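Long-range contacts in ML032222a iGluR (Mnemiopsis leidyi, PDB 4YKI), which binds glycine in the ligand-binding domain of an ionotropic glutamate receptor subunit and, as in this family, probably couples that binding to opening of an ion channel: residues 187-191 with 211-215; 18-22 with 34-39; 3-8 with 223-228; 77-81 with 98-102; 118-124 with 134-138. All blocks are in the same frame, centred on the assembly; numbering follows the deposited sequence. Where two conformers were deposited one is given.

Contact 1 of 5, residues 187-191 with 211-215; sequences DEGPV and SFEYA. With MG (magnesium ion), chain D; GLY (glycine), chain E.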
# COMPACT_ATOMS: atom_id res chain seq x y z
N ASP B 187 -4.08 16.69 9.33
CA ASP B 187 -2.99 15.73 9.54
C ASP B 187 -3.34 14.40 8.87
O ASP B 187 -3.87 14.41 7.76
CB ASP B 187 -2.63 15.60 11.03
CG ASP B 187 -1.22 15.03 11.22
OD1 ASP B 187 -0.25 15.81 11.01
OD2 ASP B 187 -1.10 13.82 11.50
N GLU B 188 -3.03 13.28 9.53
CA GLU B 188 -3.08 11.96 8.91
C GLU B 188 -4.13 11.09 9.60
O GLU B 188 -4.18 11.01 10.82
CB GLU B 188 -1.69 11.30 8.95
CG GLU B 188 -0.62 12.14 8.28
CD GLU B 188 0.76 11.52 8.33
OE1 GLU B 188 1.01 10.61 9.16
OE2 GLU B 188 1.63 11.99 7.54
N GLY B 189 -4.92 10.39 8.80
CA GLY B 189 -6.03 9.60 9.29
C GLY B 189 -5.73 8.69 10.48
O GLY B 189 -6.40 8.77 11.50
N PRO B 190 -4.75 7.80 10.36
CA PRO B 190 -4.56 6.82 11.45
C PRO B 190 -4.08 7.46 12.75
O PRO B 190 -4.45 7.05 13.85
CB PRO B 190 -3.51 5.87 10.87
CG PRO B 190 -3.69 6.00 9.36
CD PRO B 190 -3.99 7.44 9.15
N VAL B 191 -3.26 8.51 12.63
CA VAL B 191 -2.74 9.22 13.79
C VAL B 191 -3.88 9.93 14.52
O VAL B 191 -3.97 9.89 15.75
CB VAL B 191 -1.65 10.22 13.35
CG1 VAL B 191 -1.20 11.12 14.49
CG2 VAL B 191 -0.45 9.46 12.77
N SER B 211 -3.96 10.00 -1.22
CA SER B 211 -3.68 8.60 -0.98
C SER B 211 -2.20 8.40 -0.86
O SER B 211 -1.46 8.75 -1.78
CB SER B 211 -4.20 7.82 -2.18
OG SER B 211 -3.82 6.47 -2.12
N PHE B 212 -1.76 7.79 0.24
CA PHE B 212 -0.35 7.50 0.45
C PHE B 212 -0.21 6.30 1.39
O PHE B 212 -1.20 5.69 1.78
CB PHE B 212 0.40 8.75 0.94
CG PHE B 212 -0.11 9.31 2.23
CD1 PHE B 212 -1.13 10.22 2.25
CD2 PHE B 212 0.45 8.92 3.44
CE1 PHE B 212 -1.62 10.72 3.42
CE2 PHE B 212 -0.04 9.42 4.63
CZ PHE B 212 -1.08 10.32 4.62
N GLU B 213 1.03 5.95 1.70
CA GLU B 213 1.37 4.80 2.54
C GLU B 213 2.21 5.25 3.70
O GLU B 213 2.93 6.26 3.63
CB GLU B 213 2.25 3.84 1.76
CG GLU B 213 1.60 3.16 0.61
CD GLU B 213 0.70 2.02 1.02
OE1 GLU B 213 0.63 1.67 2.22
OE2 GLU B 213 0.07 1.43 0.10
N TYR B 214 2.19 4.45 4.76
CA TYR B 214 3.27 4.40 5.72
C TYR B 214 4.24 3.28 5.34
O TYR B 214 3.84 2.17 4.99
CB TYR B 214 2.74 4.14 7.14
CG TYR B 214 1.92 5.26 7.73
CD1 TYR B 214 2.23 6.59 7.47
CD2 TYR B 214 0.86 4.98 8.56
CE1 TYR B 214 1.47 7.62 8.05
CE2 TYR B 214 0.13 5.98 9.15
CZ TYR B 214 0.42 7.30 8.89
OH TYR B 214 -0.36 8.25 9.49
N ALA B 215 5.53 3.60 5.40
CA ALA B 215 6.58 2.67 5.11
C ALA B 215 7.77 3.05 5.99
O ALA B 215 7.69 4.01 6.77
CB ALA B 215 6.94 2.72 3.64
MG MG D . -1.46 0.06 0.23
N GLY E . 3.71 10.51 9.55
CA GLY E . 4.27 11.88 9.44
C GLY E . 5.32 12.02 8.37
O GLY E . 5.76 13.17 8.14
OXT GLY E . 5.73 11.01 7.77
O HOH W 1 -0.82 -0.50 2.16
O HOH W 2 -1.87 0.59 -1.77
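Glu188 OE1 is gripped from two directions: Tyr214 OH donates to it at 2.7 Å, and the ammonium N of the bound glycine donates to the same OE1 at 2.7 Å. The tyrosine hydroxyl stands above the carboxylate plane, 39° out of it, while OE1 lies near the plane of the phenol ring, at its edge. An extended chain beyond CG (chi2 179°) carries the carboxylate to the ligand; on the way CG passes CZ of Phe212 at 4.1 Å. The phenol end is packed as well, with Val191 CG2 3.5 Å from Tyr214 OH and Pro190 CG 3.8 Å from Tyr214 CE2. Ser93 takes OE2 of Glu188. A glutamine here would probably leave the ligand's ammonium without its counter-charge and upset the bond from Tyr214. Next to Tyr214 on strand 202-218, Glu213 OE2 binds the magnesium ion at 2.1 Å, together with Asp110 and with Glu213 and Asp110 of the second subunit. Glycine recognition and a metal bridge between subunits thus occupy adjacent residues of one strand, and the buried carboxylate offers the ammonium a counter-charge, while Tyr214 and Ser93 hold its oxygens in place.

Contact 2 of 5, residues 18-22 with 34-39; sequences QPFMF and WSGMVN
The Phe22 ring turns its edge to the partner segment, Ser35 O lying in its plane 3.6 Å from Phe22 CD1, while Gln18 CG covers one face. The Met21 chain crosses the indole of Trp34 at about a right angle, bending at chi2 (-61°) and again at chi3 (-136°), and its end lies oblique to the ring. Met21 CE packs 3.7 Å from Trp34 CE3, and Met21 SD, 5.2 Å from the centroid of the six-membered ring of Trp34, makes a Met-aromatic contact. The same CE rests on Val38 CG1. Replacing Met21 by an alanine is likely to open a gap between the indole and Val38. A second Met-aromatic contact brings Met37 SD to 4.0 Å from Phe20 CE1. Two bonds tie the Phe22-Ser35 pair, the shorter being Phe22 N to Ser35 O at 2.8 Å. In the first helical turn Val38 N uses a lone pair of Phe20 O, and Met37 N points nearly straight (174°) at Pro19 O. Gly36, the N-cap between Ser35 and the helix, has backbone angles that call for glycine. This is a short antiparallel ribbon, strands 22-23 and 34-35, whose loop holds the Cys28-Cys33 disulfide and whose second strand runs into helix 37-49.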
# COMPACT_ATOMS: atom_id res chain seq x y z
N GLN B 18 2.29 8.16 18.73
CA GLN B 18 1.44 7.08 19.20
C GLN B 18 0.40 6.78 18.11
O GLN B 18 -0.11 7.71 17.49
CB GLN B 18 0.79 7.45 20.54
CG GLN B 18 1.88 7.69 21.59
CD GLN B 18 1.38 8.10 22.95
OE1 GLN B 18 0.18 8.06 23.23
NE2 GLN B 18 2.31 8.49 23.82
N PRO B 19 0.08 5.50 17.88
CA PRO B 19 0.45 4.30 18.62
C PRO B 19 1.60 3.54 17.95
O PRO B 19 1.87 2.39 18.31
CB PRO B 19 -0.82 3.46 18.52
CG PRO B 19 -1.30 3.74 17.15
CD PRO B 19 -0.98 5.21 16.90
N PHE B 20 2.27 4.16 16.99
CA PHE B 20 3.39 3.57 16.29
C PHE B 20 4.63 3.48 17.18
O PHE B 20 5.28 2.43 17.21
CB PHE B 20 3.65 4.38 15.02
CG PHE B 20 2.48 4.36 14.08
CD1 PHE B 20 2.15 3.21 13.39
CD2 PHE B 20 1.68 5.48 13.91
CE1 PHE B 20 1.06 3.18 12.54
CE2 PHE B 20 0.59 5.46 13.06
CZ PHE B 20 0.27 4.31 12.38
N MET B 21 4.93 4.55 17.90
CA MET B 21 6.05 4.59 18.86
C MET B 21 5.65 5.41 20.07
O MET B 21 5.05 6.48 19.94
CB MET B 21 7.32 5.18 18.26
CG MET B 21 8.05 4.27 17.30
SD MET B 21 8.60 2.76 18.10
CE MET B 21 10.25 2.64 17.43
N PHE B 22 6.03 4.87 21.23
CA PHE B 22 5.95 5.51 22.53
C PHE B 22 7.39 5.59 23.05
O PHE B 22 8.11 4.60 22.99
CB PHE B 22 5.13 4.66 23.51
CG PHE B 22 3.67 4.47 23.12
CD1 PHE B 22 3.31 3.57 22.13
CD2 PHE B 22 2.68 5.12 23.83
CE1 PHE B 22 1.98 3.39 21.80
CE2 PHE B 22 1.35 4.92 23.51
CZ PHE B 22 1.00 4.06 22.51
N TRP B 34 11.52 2.38 24.35
CA TRP B 34 10.65 2.41 23.19
C TRP B 34 9.64 1.27 23.22
O TRP B 34 9.97 0.16 23.63
CB TRP B 34 11.48 2.33 21.91
CG TRP B 34 12.37 3.51 21.69
CD1 TRP B 34 13.63 3.71 22.19
CD2 TRP B 34 12.07 4.68 20.92
NE1 TRP B 34 14.12 4.91 21.77
CE2 TRP B 34 13.19 5.53 20.98
CE3 TRP B 34 10.96 5.08 20.16
CZ2 TRP B 34 13.25 6.75 20.31
CZ3 TRP B 34 11.02 6.31 19.50
CH2 TRP B 34 12.15 7.13 19.59
N SER B 35 8.42 1.55 22.79
CA SER B 35 7.38 0.55 22.65
C SER B 35 6.42 1.00 21.55
O SER B 35 6.45 2.15 21.13
CB SER B 35 6.64 0.32 23.97
OG SER B 35 6.03 1.53 24.41
N GLY B 36 5.56 0.10 21.10
CA GLY B 36 4.54 0.43 20.13
C GLY B 36 4.53 -0.50 18.94
O GLY B 36 5.31 -1.45 18.88
N MET B 37 3.63 -0.25 18.00
CA MET B 37 3.50 -1.08 16.81
C MET B 37 4.80 -1.17 16.03
O MET B 37 5.22 -2.27 15.63
CB MET B 37 2.39 -0.52 15.92
CG MET B 37 2.29 -1.22 14.58
SD MET B 37 0.88 -0.64 13.65
CE MET B 37 0.94 -1.67 12.19
N VAL B 38 5.44 -0.04 15.77
CA VAL B 38 6.68 -0.07 15.01
C VAL B 38 7.79 -0.78 15.79
O VAL B 38 8.57 -1.55 15.24
CB VAL B 38 7.11 1.35 14.55
CG1 VAL B 38 8.53 1.38 14.02
CG2 VAL B 38 6.14 1.82 13.46
N ASN B 39 7.88 -0.53 17.10
CA ASN B 39 8.86 -1.24 17.90
C ASN B 39 8.68 -2.75 17.80
O ASN B 39 9.65 -3.49 17.69
CB ASN B 39 8.80 -0.80 19.36
CG ASN B 39 9.90 -1.45 20.17
OD1 ASN B 39 11.08 -1.22 19.94
ND2 ASN B 39 9.52 -2.27 21.14
O HOH W 3 7.76 3.26 25.77

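Contact 3 of 5, residues 3-8 with 223-228; sequences KNLIGR and PYKSLI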
# COMPACT_ATOMS: atom_id res chain seq x y z
N LYS B 3 25.83 -9.10 0.81
CA LYS B 3 25.69 -8.48 2.13
C LYS B 3 24.31 -8.81 2.71
O LYS B 3 23.29 -8.76 2.00
CB LYS B 3 25.86 -6.96 2.06
CG LYS B 3 27.25 -6.45 1.67
CD LYS B 3 27.31 -4.93 1.75
CE LYS B 3 28.55 -4.36 1.05
NZ LYS B 3 29.83 -4.78 1.70
N ASN B 4 24.27 -9.17 3.99
CA ASN B 4 23.01 -9.34 4.70
C ASN B 4 23.12 -8.62 6.03
O ASN B 4 24.08 -7.90 6.27
CB ASN B 4 22.64 -10.83 4.87
CG ASN B 4 23.68 -11.62 5.64
OD1 ASN B 4 24.12 -11.22 6.72
ND2 ASN B 4 24.08 -12.76 5.08
N LEU B 5 22.14 -8.83 6.90
CA LEU B 5 22.05 -8.09 8.16
C LEU B 5 22.60 -8.85 9.36
O LEU B 5 22.63 -8.30 10.48
CB LEU B 5 20.59 -7.70 8.40
CG LEU B 5 20.14 -6.45 7.65
CD1 LEU B 5 18.64 -6.34 7.58
CD2 LEU B 5 20.71 -5.20 8.30
N ILE B 6 23.06 -10.07 9.18
CA ILE B 6 23.51 -10.85 10.33
C ILE B 6 24.75 -10.22 10.97
O ILE B 6 25.78 -10.00 10.32
CB ILE B 6 23.79 -12.31 9.94
CG1 ILE B 6 22.53 -12.96 9.35
CG2 ILE B 6 24.24 -13.09 11.17
CD1 ILE B 6 22.76 -14.32 8.73
N GLY B 7 24.64 -9.90 12.26
CA GLY B 7 25.73 -9.28 13.00
C GLY B 7 25.83 -7.76 12.84
O GLY B 7 26.61 -7.13 13.54
N ARG B 8 25.07 -7.16 11.94
CA ARG B 8 25.09 -5.71 11.77
C ARG B 8 24.46 -5.02 12.97
O ARG B 8 23.65 -5.61 13.67
CB ARG B 8 24.34 -5.31 10.49
CG ARG B 8 24.92 -5.91 9.21
CD ARG B 8 26.24 -5.30 8.77
NE ARG B 8 26.71 -5.99 7.57
CZ ARG B 8 27.68 -5.57 6.79
NH1 ARG B 8 28.32 -4.44 7.04
NH2 ARG B 8 28.01 -6.28 5.73
N PRO B 223 22.24 -1.66 1.11
CA PRO B 223 22.34 -3.09 0.85
C PRO B 223 21.27 -3.90 1.60
O PRO B 223 21.21 -5.12 1.41
CB PRO B 223 23.74 -3.45 1.37
CG PRO B 223 24.00 -2.44 2.43
CD PRO B 223 23.34 -1.18 1.98
N TYR B 224 20.44 -3.26 2.40
CA TYR B 224 19.49 -3.97 3.26
C TYR B 224 18.05 -3.90 2.77
O TYR B 224 17.17 -4.53 3.36
CB TYR B 224 19.57 -3.40 4.67
CG TYR B 224 20.98 -3.33 5.22
CD1 TYR B 224 21.81 -4.45 5.21
CD2 TYR B 224 21.49 -2.15 5.74
CE1 TYR B 224 23.10 -4.39 5.71
CE2 TYR B 224 22.79 -2.08 6.25
CZ TYR B 224 23.59 -3.21 6.22
OH TYR B 224 24.88 -3.15 6.70
N LYS B 225 17.81 -3.12 1.72
CA LYS B 225 16.44 -2.88 1.24
C LYS B 225 15.69 -4.16 0.84
O LYS B 225 14.54 -4.36 1.22
CB LYS B 225 16.42 -1.87 0.09
CG LYS B 225 15.02 -1.66 -0.50
CD LYS B 225 14.88 -0.39 -1.33
CE LYS B 225 13.68 -0.42 -2.29
NZ LYS B 225 12.39 -0.68 -1.63
N SER B 226 16.35 -5.03 0.09
CA SER B 226 15.69 -6.23 -0.40
C SER B 226 15.22 -7.13 0.75
O SER B 226 14.12 -7.68 0.72
CB SER B 226 16.61 -7.00 -1.35
OG SER B 226 16.83 -6.25 -2.54
N LEU B 227 16.06 -7.30 1.77
CA LEU B 227 15.69 -8.07 2.95
C LEU B 227 14.58 -7.43 3.76
O LEU B 227 13.63 -8.10 4.17
CB LEU B 227 16.91 -8.30 3.84
CG LEU B 227 17.88 -9.34 3.32
CD1 LEU B 227 19.21 -9.28 4.06
CD2 LEU B 227 17.26 -10.72 3.46
N ILE B 228 14.67 -6.13 3.99
CA ILE B 228 13.62 -5.44 4.72
C ILE B 228 12.28 -5.55 3.98
O ILE B 228 11.25 -5.86 4.58
CB ILE B 228 14.00 -3.97 5.00
CG1 ILE B 228 15.20 -3.90 5.95
CG2 ILE B 228 12.80 -3.17 5.56
CD1 ILE B 228 14.92 -4.39 7.34
O HOH W 4 22.78 -6.95 0.01
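Leu5 lays its CD2 methyl over one face of the Tyr224 ring, 3.6 Å from the centroid and only 20° off the ring normal, a CH-pi contact. Pro223 CG sits over the centre of the opposite face, which leaves the phenol sandwiched between aliphatic groups. At the ring edge Asn4 O comes near the plane, 3.7 Å from Tyr224 CE1. The hydroxyl reaches over the guanidinium face of Arg8, whose chain bends at chi2 (-72°) and brings CD to 3.3 Å from Tyr224 OH; the angle at NE is too poor for a hydrogen bond. Leu227 CD1 touches Asn4 CB at 3.9 Å, and the aliphatic part of Lys3 lies across Pro223, Lys3 CD 3.9 Å from Pro223 CB. The 3-8 segment keeps its shape through its own bonds: Asn4 OD1 accepts from Ile6 N at 2.9 Å, an Asx turn, and a type II turn follows from Leu5 to Arg8. No direct hydrogen bond joins the two segments; water 4 donates to both Lys3 O and Pro223 O. The loop before strand 9-13 is therefore held to the start of helix 225-238 by apolar packing and one water bridge.

Contact 4 of 5, residues 77-81 with 98-102; sequences IRDLL and RKSAI. With GLY (glycine), chain E.
The last turn of helix 75-81 faces residues 98-102 with two near-equal spacings, CA of Ile77 to CA of Arg98 at 7.7 Å and CA of Leu81 to CA of Ile102 at 7.6 Å. Past Arg98 the chain stays tightly turned, Arg98 O accepting from both Ala101 N and Ile102 N. That turn brings Ile102 to the helix, where its two branches divide the work. CD1 meets Ile77 CD1 at 3.7 Å; CG2 is wedged between two leucine methyls, 3.8 Å from Leu81 CD2 and 3.9 Å from Leu80 CD2. Leu81 CD2 also lies against the carbonyl Ala101 O. Ile77 has a second task: it crosses the Arg98 chain at about a right angle, its CD1 3.9 Å from Arg98 CG and oblique to the guanidinium. The extended run from CG to NE (chi2 168°) carries the guanidinium to the bound glycine, where its edge lies in plane with the carboxylate carbon. NH1 donates to the ligand's OXT at 2.9 Å, almost straight at 168°, and NH2 to its O at 2.9 Å. This two-pronged grip is the arginine-carboxylate bond characteristic of ionotropic glutamate receptor pockets. Ser93 O and Gly64 O accept from the same two nitrogens and fix the group's rotation. Around the contact, Ile88 of strand 87-89 backs Ile77 and Leu80, while Leu92 of strand 91-93 packs on Arg98 and Ile102.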
# COMPACT_ATOMS: atom_id res chain seq x y z
N ILE B 77 14.64 12.54 7.99
CA ILE B 77 15.14 12.42 6.62
C ILE B 77 16.60 12.89 6.57
O ILE B 77 17.47 12.22 6.01
CB ILE B 77 14.30 13.23 5.62
CG1 ILE B 77 12.82 12.81 5.62
CG2 ILE B 77 14.89 13.10 4.22
CD1 ILE B 77 12.53 11.41 5.16
N ARG B 78 16.88 14.06 7.15
CA ARG B 78 18.23 14.61 7.14
C ARG B 78 19.22 13.69 7.86
O ARG B 78 20.34 13.49 7.39
CB ARG B 78 18.25 16.02 7.75
CG ARG B 78 19.62 16.67 7.82
CD ARG B 78 20.29 16.87 6.47
NE ARG B 78 21.54 17.62 6.62
CZ ARG B 78 21.63 18.95 6.68
NH1 ARG B 78 20.57 19.72 6.57
NH2 ARG B 78 22.82 19.49 6.85
N ASP B 79 18.80 13.13 8.99
CA ASP B 79 19.70 12.23 9.72
C ASP B 79 20.06 11.02 8.87
O ASP B 79 21.18 10.53 8.91
CB ASP B 79 19.06 11.77 11.03
CG ASP B 79 19.20 12.75 12.18
OD1 ASP B 79 19.76 13.85 12.01
OD2 ASP B 79 18.69 12.38 13.26
N LEU B 80 19.08 10.49 8.12
CA LEU B 80 19.34 9.36 7.23
C LEU B 80 20.33 9.76 6.12
O LEU B 80 21.30 9.06 5.87
CB LEU B 80 18.01 8.87 6.64
CG LEU B 80 18.06 7.59 5.82
CD1 LEU B 80 18.41 6.41 6.70
CD2 LEU B 80 16.74 7.33 5.16
N LEU B 81 20.10 10.90 5.48
CA LEU B 81 20.99 11.39 4.42
C LEU B 81 22.40 11.62 4.92
O LEU B 81 23.35 11.42 4.18
CB LEU B 81 20.45 12.69 3.83
CG LEU B 81 19.15 12.51 3.03
CD1 LEU B 81 18.57 13.86 2.66
CD2 LEU B 81 19.36 11.68 1.76
N ARG B 98 10.25 13.39 -0.66
CA ARG B 98 11.12 12.46 0.04
C ARG B 98 11.74 11.44 -0.92
O ARG B 98 12.91 11.12 -0.82
CB ARG B 98 10.34 11.76 1.18
CG ARG B 98 10.13 12.66 2.38
CD ARG B 98 9.13 12.07 3.35
NE ARG B 98 8.99 12.93 4.52
CZ ARG B 98 8.13 12.70 5.49
NH1 ARG B 98 7.31 11.66 5.47
NH2 ARG B 98 8.10 13.53 6.53
N LYS B 99 10.93 10.93 -1.85
CA LYS B 99 11.36 9.94 -2.83
C LYS B 99 12.48 10.47 -3.72
O LYS B 99 13.26 9.69 -4.25
CB LYS B 99 10.16 9.48 -3.66
CG LYS B 99 10.42 8.31 -4.63
CD LYS B 99 10.83 7.03 -3.92
CE LYS B 99 10.96 5.84 -4.88
NZ LYS B 99 12.12 5.97 -5.81
N SER B 100 12.58 11.78 -3.88
CA SER B 100 13.69 12.34 -4.67
C SER B 100 15.04 12.23 -3.96
O SER B 100 16.08 12.35 -4.60
CB SER B 100 13.39 13.80 -5.06
OG SER B 100 13.62 14.67 -3.96
N ALA B 101 15.02 11.98 -2.64
CA ALA B 101 16.21 11.95 -1.80
C ALA B 101 16.50 10.59 -1.18
O ALA B 101 17.66 10.26 -0.97
CB ALA B 101 16.11 12.99 -0.70
N ILE B 102 15.44 9.84 -0.84
CA ILE B 102 15.58 8.55 -0.16
C ILE B 102 14.68 7.52 -0.83
O ILE B 102 13.86 7.86 -1.68
CB ILE B 102 15.20 8.64 1.36
CG1 ILE B 102 13.71 8.95 1.58
CG2 ILE B 102 16.10 9.68 2.07
CD1 ILE B 102 13.20 8.52 2.97
N GLY E . 3.71 10.51 9.55
CA GLY E . 4.27 11.88 9.44
C GLY E . 5.32 12.02 8.37
O GLY E . 5.76 13.17 8.14
OXT GLY E . 5.73 11.01 7.77

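Contact 5 of 5, residues 118-124 with 134-138; sequences KGEGTTL and DKYKW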
# COMPACT_ATOMS: atom_id res chain seq x y z
N LYS B 118 -12.70 21.41 16.16
CA LYS B 118 -13.43 21.63 17.40
C LYS B 118 -14.11 22.98 17.35
O LYS B 118 -13.48 23.99 17.03
CB LYS B 118 -12.49 21.54 18.61
CG LYS B 118 -13.17 21.84 19.93
CD LYS B 118 -12.30 21.51 21.12
CE LYS B 118 -12.94 22.06 22.39
NZ LYS B 118 -12.24 21.55 23.58
N GLY B 119 -15.41 23.01 17.61
CA GLY B 119 -16.16 24.25 17.63
C GLY B 119 -17.65 24.00 17.60
O GLY B 119 -18.15 23.14 16.87
N GLU B 120 -18.36 24.79 18.40
CA GLU B 120 -19.81 24.86 18.33
C GLU B 120 -20.21 25.85 17.23
O GLU B 120 -19.39 26.67 16.76
CB GLU B 120 -20.40 25.26 19.68
CG GLU B 120 -20.10 24.23 20.79
CD GLU B 120 -20.52 24.65 22.19
OE1 GLU B 120 -21.10 25.73 22.35
OE2 GLU B 120 -20.30 23.86 23.14
N GLY B 121 -21.47 25.76 16.79
CA GLY B 121 -21.97 26.68 15.80
C GLY B 121 -21.71 26.23 14.37
O GLY B 121 -21.57 25.03 14.08
N THR B 122 -21.63 27.19 13.46
CA THR B 122 -21.36 26.87 12.08
C THR B 122 -20.05 26.10 12.01
O THR B 122 -19.11 26.34 12.78
CB THR B 122 -21.25 28.12 11.18
OG1 THR B 122 -20.19 28.96 11.66
CG2 THR B 122 -22.57 28.91 11.12
N THR B 123 -19.99 25.17 11.08
CA THR B 123 -18.82 24.34 10.93
C THR B 123 -18.42 24.34 9.45
O THR B 123 -18.91 25.16 8.68
CB THR B 123 -19.08 22.95 11.55
OG1 THR B 123 -17.87 22.20 11.67
CG2 THR B 123 -20.10 22.20 10.75
N LEU B 124 -17.49 23.48 9.08
CA LEU B 124 -16.93 23.52 7.73
C LEU B 124 -17.08 22.18 7.08
O LEU B 124 -17.02 21.16 7.76
CB LEU B 124 -15.43 23.85 7.79
CG LEU B 124 -15.14 25.17 8.50
CD1 LEU B 124 -13.68 25.31 8.79
CD2 LEU B 124 -15.63 26.33 7.68
N ASP B 134 -13.15 33.77 9.07
CA ASP B 134 -12.21 34.03 10.18
C ASP B 134 -12.73 33.57 11.53
O ASP B 134 -12.17 33.93 12.56
CB ASP B 134 -11.75 35.49 10.23
CG ASP B 134 -12.88 36.46 10.41
OD1 ASP B 134 -14.03 36.04 10.60
OD2 ASP B 134 -12.61 37.68 10.36
N LYS B 135 -13.75 32.72 11.54
CA LYS B 135 -14.20 32.09 12.78
C LYS B 135 -13.17 31.10 13.30
O LYS B 135 -12.82 31.08 14.49
CB LYS B 135 -15.52 31.36 12.57
CG LYS B 135 -15.98 30.58 13.81
CD LYS B 135 -17.34 29.91 13.63
CE LYS B 135 -17.68 29.05 14.83
NZ LYS B 135 -19.03 28.50 14.70
N TYR B 136 -12.68 30.24 12.40
CA TYR B 136 -11.74 29.20 12.73
C TYR B 136 -10.33 29.58 12.32
O TYR B 136 -10.12 30.11 11.24
CB TYR B 136 -12.10 27.89 11.99
CG TYR B 136 -13.38 27.25 12.48
CD1 TYR B 136 -13.36 26.41 13.57
CD2 TYR B 136 -14.59 27.48 11.86
CE1 TYR B 136 -14.51 25.85 14.05
CE2 TYR B 136 -15.74 26.91 12.33
CZ TYR B 136 -15.70 26.10 13.43
OH TYR B 136 -16.84 25.50 13.95
N LYS B 137 -9.38 29.28 13.20
CA LYS B 137 -7.97 29.20 12.84
C LYS B 137 -7.64 27.75 12.48
O LYS B 137 -8.45 26.86 12.71
CB LYS B 137 -7.08 29.69 13.99
CG LYS B 137 -7.18 31.20 14.20
CD LYS B 137 -6.28 31.70 15.32
CE LYS B 137 -6.38 33.22 15.49
NZ LYS B 137 -6.08 33.95 14.23
N TRP B 138 -6.47 27.53 11.90
CA TRP B 138 -6.12 26.20 11.42
C TRP B 138 -4.62 26.07 11.31
O TRP B 138 -3.89 27.07 11.37
CB TRP B 138 -6.77 25.94 10.05
CG TRP B 138 -6.21 26.77 8.94
CD1 TRP B 138 -5.17 26.46 8.13
CD2 TRP B 138 -6.66 28.07 8.54
NE1 TRP B 138 -4.93 27.48 7.24
CE2 TRP B 138 -5.83 28.48 7.48
CE3 TRP B 138 -7.67 28.92 8.97
CZ2 TRP B 138 -6.01 29.71 6.83
CZ3 TRP B 138 -7.83 30.15 8.34
CH2 TRP B 138 -7.00 30.53 7.29
O HOH W 5 -16.97 22.69 14.37
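The loop leaving strand 109-118 curls round the two residues, Lys135 and Tyr136, that lead into strand 137-141. Constructs of such domains commonly join the S1 and S2 segments by an artificial Gly-Thr linker, and Gly121-Thr122 is probably that junction. Lys135 comes in fully extended, CG anti to the backbone N (chi1 175°), and pushes its ammonium into the curve of the loop. There NZ donates to Glu120 O at 2.8 Å and to Thr122 O at 2.9 Å, in each case in the carbonyl plane and on a lone pair. A longer third bond runs from NZ to Thr122 OG1 at 3.3 Å. Thr122 O has a second donor, Tyr136 OH at 2.7 Å, which likewise lies in the carbonyl plane. The phenol ring presents its edge to the loop: Lys118 O and Thr122 O are both in the ring plane, the former 3.7 Å from Tyr136 CE1. Leu124 slides past the ring in the opposite direction, CD1 reaching Tyr136 CD2 at 3.9 Å. Water 5 donates to Tyr136 OH and to Gly119 O at 2.8 Å, and is hydrogen-bonded to Thr123 OG1. Val117 adds apolar packing against the ring. Two carbonyls of the loop, Glu120 O and Thr122 O, are thus met by side-chain donors, and the positive charge is likely to polarise Thr122 O.

Contact 3 ties residues near the N-terminus to helix 225-238, and the other four are nested inside that closure, following one another along the chain as contacts 2, 4, 5 and 1. Contacts 3 and 5 lie at the two ends of the elongated domain, their centres about 50 Å apart. Contact 1 is the most central and touches contact 2, where Phe20 packs on Tyr214 and Val191. Contacts 1 and 4 do not touch but hold the same glycine, one by its ammonium and the other by its carboxylate. Contacts 1 and 5 reach the same mixed sheet, through strands 183-188 and 137-141. Ligand binding joins distant chain segments, consistent with the family's two-lobed clamshell closing on its agonist.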